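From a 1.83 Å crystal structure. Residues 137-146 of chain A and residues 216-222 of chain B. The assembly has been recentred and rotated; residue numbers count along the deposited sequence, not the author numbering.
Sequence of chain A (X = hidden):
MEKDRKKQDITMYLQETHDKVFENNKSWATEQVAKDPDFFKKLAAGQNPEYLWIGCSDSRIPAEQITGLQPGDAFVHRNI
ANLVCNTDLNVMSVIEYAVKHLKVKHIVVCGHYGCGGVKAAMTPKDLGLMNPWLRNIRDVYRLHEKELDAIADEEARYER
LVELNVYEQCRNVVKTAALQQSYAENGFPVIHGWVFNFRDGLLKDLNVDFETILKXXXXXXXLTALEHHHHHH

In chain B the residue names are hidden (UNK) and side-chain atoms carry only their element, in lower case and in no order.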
# COMPACT_ATOMS: atom_id res chain seq x y z
N ILE A 137 8.13 8.86 -9.91
CA ILE A 137 8.79 10.05 -10.37
C ILE A 137 9.18 9.85 -11.83
O ILE A 137 9.07 10.76 -12.67
CB ILE A 137 10.03 10.33 -9.54
CG1 ILE A 137 9.63 10.67 -8.09
CG2 ILE A 137 10.82 11.47 -10.17
CD1 ILE A 137 10.74 10.48 -7.13
N ARG A 138 9.62 8.64 -12.15
CA ARG A 138 9.93 8.34 -13.52
C ARG A 138 8.66 8.46 -14.36
O ARG A 138 8.72 8.91 -15.49
CB ARG A 138 10.59 6.98 -13.64
CG ARG A 138 11.97 6.93 -13.00
CD ARG A 138 12.72 5.62 -13.37
NE ARG A 138 12.23 4.49 -12.61
CZ ARG A 138 12.69 4.14 -11.41
NH1 ARG A 138 13.67 4.84 -10.84
NH2 ARG A 138 12.20 3.08 -10.77
N ASP A 139 7.50 8.13 -13.78
CA ASP A 139 6.23 8.29 -14.48
C ASP A 139 5.97 9.76 -14.77
O ASP A 139 5.52 10.12 -15.86
CB ASP A 139 5.07 7.70 -13.67
CG ASP A 139 5.01 6.18 -13.74
OD1 ASP A 139 5.74 5.58 -14.55
OD2 ASP A 139 4.20 5.59 -12.99
N VAL A 140 6.26 10.63 -13.80
CA VAL A 140 6.14 12.07 -14.06
C VAL A 140 7.00 12.49 -15.26
O VAL A 140 6.52 13.18 -16.18
CB VAL A 140 6.50 12.91 -12.82
CG1 VAL A 140 6.57 14.38 -13.20
CG2 VAL A 140 5.46 12.69 -11.72
N TYR A 141 8.26 12.05 -15.27
CA TYR A 141 9.15 12.34 -16.42
C TYR A 141 8.50 11.95 -17.74
O TYR A 141 8.47 12.75 -18.69
CB TYR A 141 10.50 11.62 -16.30
CG TYR A 141 11.57 12.14 -17.26
CD1 TYR A 141 12.61 12.95 -16.81
CD2 TYR A 141 11.51 11.86 -18.62
CE1 TYR A 141 13.58 13.45 -17.68
CE2 TYR A 141 12.47 12.37 -19.51
CZ TYR A 141 13.50 13.15 -19.02
OH TYR A 141 14.46 13.65 -19.91
N ARG A 142 8.01 10.72 -17.82
CA ARG A 142 7.44 10.23 -19.06
C ARG A 142 6.21 11.05 -19.48
O ARG A 142 5.98 11.23 -20.66
CB ARG A 142 7.11 8.73 -18.94
CG ARG A 142 8.36 7.87 -18.75
CD ARG A 142 8.04 6.37 -18.57
NE ARG A 142 9.26 5.61 -18.34
CZ ARG A 142 9.57 4.99 -17.21
NH1 ARG A 142 8.72 4.99 -16.18
NH2 ARG A 142 10.72 4.35 -17.11
N LEU A 143 5.48 11.60 -18.51
CA LEU A 143 4.30 12.41 -18.81
C LEU A 143 4.66 13.73 -19.48
O LEU A 143 3.80 14.39 -20.07
CB LEU A 143 3.51 12.70 -17.53
CG LEU A 143 2.49 11.63 -17.12
CD1 LEU A 143 1.99 11.86 -15.72
CD2 LEU A 143 1.33 11.62 -18.08
N HIS A 144 5.93 14.12 -19.37
CA HIS A 144 6.38 15.39 -19.89
C HIS A 144 7.68 15.17 -20.64
O HIS A 144 8.55 16.04 -20.69
CB HIS A 144 6.59 16.36 -18.73
CG HIS A 144 5.35 16.63 -17.95
ND1 HIS A 144 4.43 17.59 -18.32
CD2 HIS A 144 4.86 16.04 -16.83
CE1 HIS A 144 3.43 17.59 -17.45
NE2 HIS A 144 3.67 16.67 -16.53
N GLU A 145 7.79 14.00 -21.26
CA GLU A 145 9.05 13.55 -21.81
C GLU A 145 9.60 14.50 -22.87
O GLU A 145 10.81 14.79 -22.90
CB GLU A 145 8.84 12.19 -22.45
CG GLU A 145 10.10 11.42 -22.61
CD GLU A 145 9.84 10.06 -23.18
OE1 GLU A 145 8.79 9.47 -22.84
OE2 GLU A 145 10.68 9.60 -23.96
N LYS A 146 8.71 14.98 -23.73
CA LYS A 146 9.06 15.88 -24.82
C LYS A 146 9.66 17.18 -24.29
O LYS A 146 10.70 17.63 -24.78
CB LYS A 146 7.82 16.23 -25.63
CG LYS A 146 7.47 15.26 -26.73
CD LYS A 146 6.29 15.84 -27.50
CE LYS A 146 6.15 15.24 -28.88
NZ LYS A 146 5.32 16.16 -29.74
N UNK B 216 11.16 1.95 -24.74
CA UNK B 216 10.63 3.25 -24.32
C UNK B 216 10.87 3.53 -22.85
O UNK B 216 11.27 4.64 -22.47
c UNK B 216 9.13 3.33 -24.58
o UNK B 216 7.65 3.69 -26.38
c UNK B 216 8.79 3.32 -26.04
o UNK B 216 9.67 2.95 -26.85
N UNK B 217 10.61 2.53 -22.02
CA UNK B 217 10.87 2.62 -20.59
C UNK B 217 12.36 2.77 -20.30
O UNK B 217 12.75 3.45 -19.35
c UNK B 217 8.76 1.47 -19.87
c UNK B 217 10.28 1.40 -19.85
c UNK B 217 10.75 1.36 -18.41
c UNK B 217 8.07 0.15 -19.55
N UNK B 218 13.21 2.18 -21.15
CA UNK B 218 14.65 2.20 -20.90
C UNK B 218 15.33 3.56 -21.13
O UNK B 218 16.47 3.75 -20.74
c UNK B 218 15.23 -0.29 -21.08
c UNK B 218 15.92 -1.37 -21.89
c UNK B 218 15.36 1.10 -21.71
n UNK B 218 16.59 -2.29 -21.21
o UNK B 218 15.85 -1.38 -23.13
N UNK B 219 14.63 4.49 -21.76
CA UNK B 219 15.19 5.81 -22.05
C UNK B 219 15.73 6.53 -20.80
O UNK B 219 16.73 7.25 -20.88
c UNK B 219 12.91 6.90 -25.00
n UNK B 219 14.44 6.65 -26.96
c UNK B 219 13.04 6.48 -26.46
c UNK B 219 14.17 6.66 -22.80
c UNK B 219 13.76 6.00 -24.13
N UNK B 220 15.11 6.28 -19.66
CA UNK B 220 15.58 6.83 -18.39
C UNK B 220 15.83 5.76 -17.32
O UNK B 220 16.36 6.06 -16.24
c UNK B 220 14.60 7.88 -17.84
c UNK B 220 13.18 7.31 -17.82
c UNK B 220 12.25 7.98 -16.80
c UNK B 220 14.65 9.13 -18.69
N UNK B 221 15.46 4.51 -17.60
CA UNK B 221 15.71 3.43 -16.66
C UNK B 221 16.35 2.19 -17.31
O UNK B 221 15.76 1.10 -17.30
c UNK B 221 15.04 1.09 -12.15
c UNK B 221 14.41 3.06 -15.93
c UNK B 221 15.38 2.97 -13.60
c UNK B 221 14.63 2.37 -14.61
o UNK B 221 15.24 0.45 -10.94
c UNK B 221 14.09 1.11 -14.36
c UNK B 221 15.59 2.34 -12.37
c UNK B 221 14.29 0.47 -13.13
N UNK B 222 17.56 2.36 -17.85
CA UNK B 222 18.31 1.25 -18.45
C UNK B 222 19.27 0.61 -17.44
O UNK B 222 20.29 1.20 -17.08
c UNK B 222 19.08 1.72 -19.70
o UNK B 222 18.92 0.41 -21.72
c UNK B 222 19.48 0.58 -20.64
n UNK B 222 20.49 -0.19 -20.23
O HOH W 1 14.52 2.89 -8.65

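Position 216 of chain B carries two side-chain carbons, the second holding two oxygens: a short carboxylate. CA-to-CB points sideways, and CB comes no nearer than 6.4 Å to this stretch of chain A, at OE1 of E145(A). This is D216(B), which makes no contact with this stretch.

Position 217 has four carbons, forked at the first, with one arm two carbons long. CA-to-CB points away overall, yet the short arm of the fork lies 3.3 Å from NH2 of R142(A). The branching at CB and the long arm make it I217(B), the short arm being CG2. NH2 of R142(A) donates a hydrogen bond to O of I217(B), 3.2 Å long at 157°.

Position 218 shows three carbons, the third bearing one oxygen and one nitrogen. It points away and touches nothing on this stretch of chain A, as Q218(B).

At 219, four carbons in a row end in nitrogen, and the third carbon lies 3.7 Å from OE2 of E145(A). This is K219(B), that carbon being CD. The side chain starts toward chain A and its end leads away, so what meets E145(A) is methylene, with no salt bridge.

Position 220 again has four carbons forked at the first, one arm two carbons long. CA-to-CB points toward chain A, and the carbons touch Y141(A), R138(A) and R142(A). It is I220(B), the residue most covered here. Its CG2 stands over the face of the Y141(A) ring, 4.1 Å from the centroid, a CH-pi contact, while its CD1 reaches CB of R138(A) at 3.7 Å.

Position 221 has one carbon, then a six-carbon ring bearing an oxygen. The guanidinium of R138(A) lies flat on this ring, planes at 13°, with CZ of R138(A) 3.8 Å from the ring centroid. This is Y221(B). Water 1 accepts from NH1 of R138(A) at 3.1 Å and donates weakly to OH of Y221(B) at 3.4 Å.

Position 222, two carbons with an oxygen and a nitrogen on the second, is N222(B), out of reach.

The contact works by giving two arginines, one helical turn apart, different seats. R138(A) spreads its charge over an aromatic face. R142(A) slides between two isoleucines, I220(B) over one face of its guanidinium and I217(B) over the opposite one, while its NH2 donates to O of I217(B) and its NH1 forms a salt bridge with OD1 of D139(A), 3.4 Å away. NE of R142(A) is buried without a partner.

Chain B 216-222: DIQKIYN
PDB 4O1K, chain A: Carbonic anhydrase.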